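Local coordinates for hypothetical NUDIX hydrolase (Listeria monocytogenes, PDB 3SON), which is a putative NUDIX hydrolase, probably cleaving nucleoside diphosphates linked to another moiety with the help of divalent metal ions, at residues A[69-75]-A[87-93]; A[9-13]-A[133-137]; A[66-70]-A[145-149]. All coordinates share one frame; numbering follows the deposited sequence.

Contact 1 of 3, residues A[69-75]-A[87-93]; sequences LDSHASI and VVPEYCF
Leu69-Ile75 and Val87-Phe93 pair antiparallel as the two arms of a beta hairpin in the Nudix sheet, tightly knit at one end and bridged by two waters at the other. At the tight end Ile75 and Val88 form a hydrogen-bonded pair, Ile75 N to Val88 O 2.8 Å and Val88 N to Ile75 O 2.9 Å. At the next such pair, two residues along, Glu90 N meets Ala73 O at 2.7 Å. On the face of Ala73 and Glu90, Ile75 CD1 lies 3.7 Å from Glu90 OE2; OE1 is hydrogen-bonded to Ser129 OG. On the face of His72 and Ser74, a chi1 of 155° swings the imidazole away from its backbone N, and its edge meets the Tyr91 ring in an offset edge-to-face pair, His72 CD2 3.8 Å from Tyr91 CE1 and planes at 68°. The His72 ring also stacks on His72 of the second subunit, whose backbone N is hydrogen-bonded to Ser74 OG. Toward Leu69 the strands separate: one water accepts a bond from Cys92 N and lies against Leu69 O and Ser71 O, while a second bridges Leu69 O and Cys92 O. Beyond them Leu69 N donates to Cys92 O at 3.1 Å.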
loop_
_atom_site.group_PDB
_atom_site.type_symbol
_atom_site.label_atom_id
_atom_site.label_comp_id
_atom_site.label_asym_id
_atom_site.label_seq_id
_atom_site.Cartn_x
_atom_site.Cartn_y
_atom_site.Cartn_z
ATOM N N LEU A 69 -4.935 11.678 6.477
ATOM C CA LEU A 69 -5.130 10.244 6.793
ATOM C C LEU A 69 -3.764 9.633 7.114
ATOM O O LEU A 69 -2.739 10.110 6.597
ATOM C CB LEU A 69 -5.759 9.540 5.625
ATOM C CG LEU A 69 -7.194 9.948 5.253
ATOM C CD1 LEU A 69 -7.718 9.285 4.014
ATOM C CD2 LEU A 69 -8.114 9.655 6.450
ATOM N N ASP A 70 -3.741 8.634 7.994
ATOM C CA ASP A 70 -2.534 7.820 8.292
ATOM C C ASP A 70 -2.174 6.801 7.212
ATOM O O ASP A 70 -1.040 6.379 7.128
ATOM C CB ASP A 70 -2.700 7.062 9.616
ATOM C CG ASP A 70 -2.805 7.955 10.796
ATOM O OD1 ASP A 70 -1.951 8.867 10.913
ATOM O OD2 ASP A 70 -3.721 7.713 11.635
ATOM N N SER A 71 -3.117 6.410 6.386
ATOM C CA SER A 71 -2.833 5.384 5.401
ATOM C C SER A 71 -1.773 5.861 4.430
ATOM O O SER A 71 -1.854 6.951 3.910
ATOM C CB SER A 71 -4.121 4.940 4.649
ATOM O OG SER A 71 -5.041 4.295 5.482
ATOM N N HIS A 72 -0.759 5.043 4.238
ATOM C CA HIS A 72 0.325 5.357 3.349
ATOM C C HIS A 72 0.759 4.117 2.614
ATOM O O HIS A 72 0.703 3.020 3.172
ATOM C CB HIS A 72 1.466 5.976 4.211
ATOM C CG HIS A 72 2.833 5.828 3.621
ATOM N ND1 HIS A 72 3.383 4.622 3.381
ATOM C CD2 HIS A 72 3.773 6.779 3.227
ATOM C CE1 HIS A 72 4.595 4.781 2.819
ATOM N NE2 HIS A 72 4.849 6.109 2.751
ATOM N N ALA A 73 1.206 4.262 1.364
ATOM C CA ALA A 73 1.732 3.139 0.565
ATOM C C ALA A 73 2.913 3.533 -0.343
ATOM O O ALA A 73 3.101 4.659 -0.655
ATOM C CB ALA A 73 0.633 2.517 -0.301
ATOM N N SER A 74 3.739 2.570 -0.694
ATOM C CA SER A 74 4.832 2.831 -1.609
ATOM C C SER A 74 4.341 2.475 -2.984
ATOM O O SER A 74 3.499 1.583 -3.139
ATOM C CB SER A 74 6.065 2.018 -1.183
ATOM O OG SER A 74 6.447 2.386 0.123
ATOM N N ILE A 75 4.784 3.179 -3.998
ATOM C CA ILE A 75 4.429 2.837 -5.370
ATOM C C ILE A 75 5.684 2.703 -6.188
ATOM O O ILE A 75 6.592 3.514 -6.027
ATOM C CB ILE A 75 3.566 3.944 -6.025
ATOM C CG1 ILE A 75 2.323 4.260 -5.221
ATOM C CG2 ILE A 75 3.129 3.537 -7.427
ATOM C CD1 ILE A 75 1.624 5.509 -5.759
ATOM N N VAL A 87 10.954 3.057 -5.250
ATOM C CA VAL A 87 9.547 3.238 -4.865
ATOM C C VAL A 87 9.358 4.610 -4.221
ATOM O O VAL A 87 10.318 5.165 -3.654
ATOM C CB VAL A 87 9.099 2.133 -3.895
ATOM C CG1 VAL A 87 9.238 0.757 -4.539
ATOM C CG2 VAL A 87 9.956 2.148 -2.584
ATOM N N VAL A 88 8.169 5.214 -4.322
ATOM C CA VAL A 88 7.922 6.520 -3.650
ATOM C C VAL A 88 6.711 6.440 -2.782
ATOM O O VAL A 88 5.807 5.570 -2.997
ATOM C CB VAL A 88 7.710 7.703 -4.630
ATOM C CG1 VAL A 88 9.024 8.130 -5.260
ATOM C CG2 VAL A 88 6.653 7.375 -5.669
ATOM N N PRO A 89 6.640 7.298 -1.764
ATOM C CA PRO A 89 5.504 7.178 -0.920
ATOM C C PRO A 89 4.298 7.888 -1.495
ATOM O O PRO A 89 4.435 8.880 -2.202
ATOM C CB PRO A 89 5.951 7.901 0.368
ATOM C CG PRO A 89 6.877 8.910 -0.109
ATOM C CD PRO A 89 7.631 8.280 -1.222
ATOM N N GLU A 90 3.144 7.360 -1.165
ATOM C CA GLU A 90 1.867 7.966 -1.464
ATOM C C GLU A 90 1.142 8.350 -0.144
ATOM O O GLU A 90 0.777 7.475 0.677
ATOM C CB GLU A 90 1.001 6.979 -2.250
ATOM C CG GLU A 90 -0.307 7.546 -2.671
ATOM C CD GLU A 90 -1.216 6.526 -3.326
ATOM O OE1 GLU A 90 -1.561 5.492 -2.674
ATOM O OE2 GLU A 90 -1.578 6.760 -4.496
ATOM N N TYR A 91 0.928 9.636 0.058
ATOM C CA TYR A 91 0.286 10.162 1.251
ATOM C C TYR A 91 -1.146 10.450 0.932
ATOM O O TYR A 91 -1.434 10.901 -0.129
ATOM C CB TYR A 91 0.968 11.458 1.671
ATOM C CG TYR A 91 2.458 11.313 1.952
ATOM C CD1 TYR A 91 2.882 10.750 3.136
ATOM C CD2 TYR A 91 3.421 11.690 1.015
ATOM C CE1 TYR A 91 4.219 10.596 3.405
ATOM C CE2 TYR A 91 4.784 11.557 1.274
ATOM C CZ TYR A 91 5.163 10.996 2.485
ATOM O OH TYR A 91 6.472 10.838 2.823
ATOM N N CYS A 92 -2.045 10.250 1.900
ATOM C CA CYS A 92 -3.407 10.298 1.622
ATOM C C CYS A 92 -4.163 11.364 2.372
ATOM O O CYS A 92 -3.856 11.664 3.587
ATOM C CB CYS A 92 -4.055 8.958 1.953
ATOM S SG CYS A 92 -3.407 7.563 1.036
ATOM N N PHE A 93 -5.252 11.841 1.760
ATOM C CA PHE A 93 -6.045 12.936 2.351
ATOM C C PHE A 93 -7.524 12.826 2.037
ATOM O O PHE A 93 -7.903 12.050 1.202
ATOM C CB PHE A 93 -5.551 14.323 1.838
ATOM C CG PHE A 93 -4.120 14.616 2.099
ATOM C CD1 PHE A 93 -3.130 14.080 1.313
ATOM C CD2 PHE A 93 -3.751 15.417 3.169
ATOM C CE1 PHE A 93 -1.810 14.349 1.553
ATOM C CE2 PHE A 93 -2.398 15.691 3.411
ATOM C CZ PHE A 93 -1.446 15.109 2.644
HETATM O O HOH W 1 -1.055 9.328 4.589
HETATM O O HOH W 2 -1.811 12.465 5.431
#

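Contact 2 of 3, residues A[9-13]-A[133-137]; sequences LVIPF and ALYEL
On one face of the Nudix sheet, Leu9, Ile11 and Phe13 of strand 7-15 pack against Ala133, Leu134 and Leu137 of helix 128-142. The link is wholly apolar, with no hydrogen bond from strand to helix, and the two short axes stand 10.1 Å apart at 44°. Ile11 lies at its middle and uses both branches. A chi1 of -59° sets CG2 opposite the backbone N, where it meets Leu137 tip to tip; Ile11 CG2 and Leu137 CD2 are only 3.5 Å apart, closer than carbon atoms usually pack. The same CG2 touches Leu134 CD1 at 4.1 Å, the two side chains crossing at about a right angle. The other branch ends against the helix backbone, Ile11 CD1 4.0 Å from Ala133 CB. In the alpha/beta/alpha sandwich of the Nudix fold this helix covers one side of the sheet, while helix 46-58, with the calcium ligands Glu53 and Glu57, lies on the other. Phe35 of strand 33-39 adjoins Leu9 and Ile11, and Tyr118 and Ala121 of helix 118-124 touch Leu134. Farther along the strand, Leu137 CD2 approaches the Phe13 ring obliquely, 4.1 Å from Phe13 CD1, and Met146 of the C-terminal tail packs on both of these residues.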
loop_
_atom_site.group_PDB
_atom_site.type_symbol
_atom_site.label_atom_id
_atom_site.label_comp_id
_atom_site.label_asym_id
_atom_site.label_seq_id
_atom_site.Cartn_x
_atom_site.Cartn_y
_atom_site.Cartn_z
ATOM N N LEU A 9 -2.728 11.238 -2.606
ATOM C CA LEU A 9 -4.052 10.735 -2.920
ATOM C C LEU A 9 -5.021 11.597 -2.118
ATOM O O LEU A 9 -4.754 11.950 -0.961
ATOM C CB LEU A 9 -4.208 9.253 -2.566
ATOM C CG LEU A 9 -5.517 8.557 -2.957
ATOM C CD1 LEU A 9 -5.398 7.998 -4.364
ATOM C CD2 LEU A 9 -5.827 7.445 -1.959
ATOM N N VAL A 10 -6.113 11.988 -2.749
ATOM C CA VAL A 10 -7.149 12.798 -2.066
ATOM C C VAL A 10 -8.563 12.275 -2.340
ATOM O O VAL A 10 -8.958 12.137 -3.502
ATOM C CB VAL A 10 -7.094 14.262 -2.498
ATOM C CG1 VAL A 10 -8.069 15.071 -1.701
ATOM C CG2 VAL A 10 -5.688 14.836 -2.371
ATOM N N ILE A 11 -9.291 11.925 -1.263
ATOM C CA ILE A 11 -10.607 11.312 -1.354
ATOM C C ILE A 11 -11.644 12.386 -1.070
ATOM O O ILE A 11 -11.718 12.888 0.043
ATOM C CB ILE A 11 -10.779 10.182 -0.320
ATOM C CG1 ILE A 11 -9.717 9.092 -0.529
ATOM C CG2 ILE A 11 -12.207 9.545 -0.352
ATOM C CD1 ILE A 11 -9.734 8.019 0.539
ATOM N N PRO A 12 -12.443 12.764 -2.072
ATOM C CA PRO A 12 -13.551 13.719 -1.767
ATOM C C PRO A 12 -14.677 13.006 -1.026
ATOM O O PRO A 12 -14.893 11.797 -1.240
ATOM C CB PRO A 12 -14.058 14.106 -3.168
ATOM C CG PRO A 12 -13.066 13.547 -4.123
ATOM C CD PRO A 12 -12.511 12.322 -3.468
ATOM N N PHE A 13 -15.374 13.698 -0.109
ATOM C CA PHE A 13 -16.559 13.119 0.528
ATOM C C PHE A 13 -17.612 14.187 0.831
ATOM O O PHE A 13 -17.297 15.385 0.880
ATOM C CB PHE A 13 -16.230 12.360 1.818
ATOM C CG PHE A 13 -15.755 13.236 2.923
ATOM C CD1 PHE A 13 -14.414 13.583 3.021
ATOM C CD2 PHE A 13 -16.655 13.763 3.863
ATOM C CE1 PHE A 13 -13.977 14.386 4.026
ATOM C CE2 PHE A 13 -16.216 14.559 4.889
ATOM C CZ PHE A 13 -14.896 14.910 4.971
ATOM N N ALA A 133 -7.034 3.437 2.460
ATOM C CA ALA A 133 -7.301 4.860 2.773
ATOM C C ALA A 133 -8.826 5.150 2.970
ATOM O O ALA A 133 -9.283 5.853 3.960
ATOM C CB ALA A 133 -6.658 5.783 1.696
ATOM N N LEU A 134 -9.634 4.511 2.149
ATOM C CA LEU A 134 -11.070 4.754 2.194
ATOM C C LEU A 134 -11.648 4.149 3.467
ATOM O O LEU A 134 -12.471 4.764 4.103
ATOM C CB LEU A 134 -11.765 4.190 0.948
ATOM C CG LEU A 134 -13.278 4.407 0.935
ATOM C CD1 LEU A 134 -13.563 5.874 0.946
ATOM C CD2 LEU A 134 -13.924 3.761 -0.289
ATOM N N TYR A 135 -11.207 2.943 3.828
ATOM C CA TYR A 135 -11.609 2.314 5.101
ATOM C C TYR A 135 -11.360 3.240 6.281
ATOM O O TYR A 135 -12.235 3.453 7.152
ATOM C CB TYR A 135 -10.842 0.990 5.299
ATOM C CG TYR A 135 -11.035 0.448 6.646
ATOM C CD1 TYR A 135 -12.205 -0.178 6.994
ATOM C CD2 TYR A 135 -10.074 0.631 7.624
ATOM C CE1 TYR A 135 -12.414 -0.635 8.307
ATOM C CE2 TYR A 135 -10.270 0.180 8.897
ATOM C CZ TYR A 135 -11.444 -0.442 9.234
ATOM O OH TYR A 135 -11.614 -0.894 10.547
ATOM N N GLU A 136 -10.132 3.713 6.375
ATOM C CA GLU A 136 -9.742 4.633 7.464
ATOM C C GLU A 136 -10.662 5.878 7.477
ATOM O O GLU A 136 -11.161 6.293 8.495
ATOM C CB GLU A 136 -8.280 5.053 7.297
ATOM C CG GLU A 136 -7.911 6.038 8.398
ATOM C CD GLU A 136 -6.539 6.669 8.247
ATOM O OE1 GLU A 136 -5.731 6.265 7.338
ATOM O OE2 GLU A 136 -6.288 7.628 9.037
ATOM N N LEU A 137 -10.794 6.531 6.338
ATOM C CA LEU A 137 -11.690 7.695 6.252
ATOM C C LEU A 137 -13.111 7.391 6.774
ATOM O O LEU A 137 -13.710 8.183 7.523
ATOM C CB LEU A 137 -11.770 8.207 4.811
ATOM C CG LEU A 137 -12.734 9.397 4.536
ATOM C CD1 LEU A 137 -12.528 10.551 5.526
ATOM C CD2 LEU A 137 -12.768 9.844 3.058
#

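Contact 3 of 3, residues A[66-70]-A[145-149]; sequences MYSLD and DMKAM
Met66 begins the meeting of strand and tail: in the conformers given, its O accepts a hydrogen bond from Met149 N at 3.2 Å, the donor standing above the carbonyl plane rather than on a lone pair. The selenomethionine side chains of these two residues lie side by side, pointing the same way; because both are modelled in two conformers, their exact spacing is doubtful. At Tyr67 the tail passes the ring in two ways. The methyl of selenomethionine Met146 sits over one face, with Met146 CE 4.1 Å from the Tyr67 ring centroid in a CH-pi contact, and the selenium follows obliquely as a Met-aromatic partner. At the ring edge lies Lys147 O, which is fixed there by Ser68 N at 2.8 Å. Ser68 also holds the tail through water, which donates to Ser68 O (2.7 Å) and accepts from Lys147 N (3.2 Å). The Lys147 chain starts with CG between its backbone N and carbonyl carbon (chi1 40°), passes Ser68 O and runs extended to a salt bridge between Lys147 NZ and Asp70 OD1, modelled so short that its exact length is doubtful. Asp70 OD2 has a second cation in Arg140. Tyr67 and Ala148 form a single backbone bridge, so the irregular C-terminal tail crosses the strand rather than continuing the sheet, beside the hairpin of strands 66-76 and 87-96 in the Nudix fold.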
loop_
_atom_site.group_PDB
_atom_site.type_symbol
_atom_site.label_atom_id
_atom_site.label_comp_id
_atom_site.label_asym_id
_atom_site.label_seq_id
_atom_site.Cartn_x
_atom_site.Cartn_y
_atom_site.Cartn_z
HETATM N N MSE A 66 -9.484 20.381 4.131
HETATM C CA MSE A 66 -8.740 19.168 3.831
HETATM C C MSE A 66 -8.436 18.485 5.128
HETATM O O MSE A 66 -8.369 19.136 6.178
HETATM C CB MSE A 66 -7.433 19.499 3.093
HETATM C CG MSE A 66 -7.273 18.647 1.839
HETATM SE SE MSE A 66 -7.016 19.795 0.240
HETATM C CE MSE A 66 -8.494 21.034 0.626
ATOM N N TYR A 67 -8.314 17.158 5.081
ATOM C CA TYR A 67 -8.017 16.367 6.262
ATOM C C TYR A 67 -6.946 15.375 5.948
ATOM O O TYR A 67 -6.869 14.946 4.834
ATOM C CB TYR A 67 -9.262 15.624 6.656
ATOM C CG TYR A 67 -10.378 16.514 7.052
ATOM C CD1 TYR A 67 -11.318 16.936 6.125
ATOM C CD2 TYR A 67 -10.501 16.950 8.358
ATOM C CE1 TYR A 67 -12.350 17.757 6.509
ATOM C CE2 TYR A 67 -11.519 17.785 8.748
ATOM C CZ TYR A 67 -12.454 18.183 7.835
ATOM O OH TYR A 67 -13.496 19.017 8.230
ATOM N N SER A 68 -6.131 15.039 6.948
ATOM C CA SER A 68 -5.080 14.038 6.831
ATOM C C SER A 68 -5.487 12.640 7.215
ATOM O O SER A 68 -6.271 12.419 8.152
ATOM C CB SER A 68 -3.921 14.406 7.689
ATOM O OG SER A 68 -3.471 15.687 7.382
ATOM N N LEU A 69 -4.935 11.678 6.477
ATOM C CA LEU A 69 -5.130 10.244 6.793
ATOM C C LEU A 69 -3.764 9.633 7.114
ATOM O O LEU A 69 -2.739 10.110 6.597
ATOM C CB LEU A 69 -5.759 9.540 5.625
ATOM C CG LEU A 69 -7.194 9.948 5.253
ATOM C CD1 LEU A 69 -7.718 9.285 4.014
ATOM C CD2 LEU A 69 -8.114 9.655 6.450
ATOM N N ASP A 70 -3.741 8.634 7.994
ATOM C CA ASP A 70 -2.534 7.820 8.292
ATOM C C ASP A 70 -2.174 6.801 7.212
ATOM O O ASP A 70 -1.040 6.379 7.128
ATOM C CB ASP A 70 -2.700 7.062 9.616
ATOM C CG ASP A 70 -2.805 7.955 10.796
ATOM O OD1 ASP A 70 -1.951 8.867 10.913
ATOM O OD2 ASP A 70 -3.721 7.713 11.635
ATOM N N ASP A 145 -13.863 11.516 14.150
ATOM C CA ASP A 145 -12.456 11.498 14.580
ATOM C C ASP A 145 -11.541 11.865 13.442
ATOM O O ASP A 145 -10.860 11.009 12.906
ATOM C CB ASP A 145 -12.136 10.095 15.031
ATOM C CG ASP A 145 -10.787 9.998 15.709
ATOM O OD1 ASP A 145 -10.202 11.088 16.065
ATOM O OD2 ASP A 145 -10.347 8.858 15.929
HETATM N N MSE A 146 -11.560 13.125 13.041
HETATM C CA MSE A 146 -10.859 13.551 11.818
HETATM C C MSE A 146 -9.671 14.385 12.323
HETATM O O MSE A 146 -9.611 14.740 13.524
HETATM C CB MSE A 146 -11.886 14.217 10.838
HETATM C CG MSE A 146 -12.959 13.199 10.146
HETATM SE SE MSE A 146 -12.109 12.154 8.825
HETATM C CE MSE A 146 -12.278 13.355 7.281
ATOM N N LYS A 147 -8.650 14.552 11.478
ATOM C CA LYS A 147 -7.554 15.479 11.770
ATOM C C LYS A 147 -7.287 16.381 10.571
ATOM O O LYS A 147 -7.069 15.920 9.459
ATOM C CB LYS A 147 -6.275 14.778 12.271
ATOM C CG LYS A 147 -5.913 13.492 11.583
ATOM C CD LYS A 147 -4.669 12.791 12.181
ATOM C CE LYS A 147 -3.962 12.017 11.049
ATOM N NZ LYS A 147 -2.890 11.074 11.492
ATOM N N ALA A 148 -7.353 17.693 10.761
ATOM C CA ALA A 148 -7.231 18.628 9.615
ATOM C C ALA A 148 -5.778 18.774 9.101
ATOM O O ALA A 148 -4.826 18.827 9.888
ATOM C CB ALA A 148 -7.828 19.989 9.949
HETATM N N MSE A 149 -5.637 18.820 7.764
HETATM C CA MSE A 149 -4.329 18.876 7.084
HETATM C C MSE A 149 -3.538 20.079 7.528
HETATM O O MSE A 149 -3.991 21.208 7.350
HETATM O OXT MSE A 149 -2.434 19.966 8.075
HETATM C CB MSE A 149 -4.583 18.960 5.577
HETATM C CG MSE A 149 -3.334 19.046 4.705
HETATM SE SE MSE A 149 -3.839 18.977 2.782
HETATM C CE MSE A 149 -4.054 20.910 2.432
HETATM O O HOH W 3 -8.839 12.853 8.809
#

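How the contacts relate
Strand 66-76 serves both contact 1 and contact 3, which share Leu69 and Asp70 and have centres about 14 Å apart. Contact 2 lies about 12 Å from contact 1 and 10 Å from contact 3, centre to centre, and is joined to contact 1 through neighbouring strands 7-15 and 87-96. Along the chain contact 1 is nested inside the long loop closed by contact 2, whereas contacts 2 and 3 cross. Glu136 of helix 128-142 connects all three, probably hydrogen-bonding the backbone N of Asp70 and Ser71. Sheet, helix 128-142 and C-terminal tail are thus tied together where strand 66-76 begins, and each contact also touches the second subunit of the dimer.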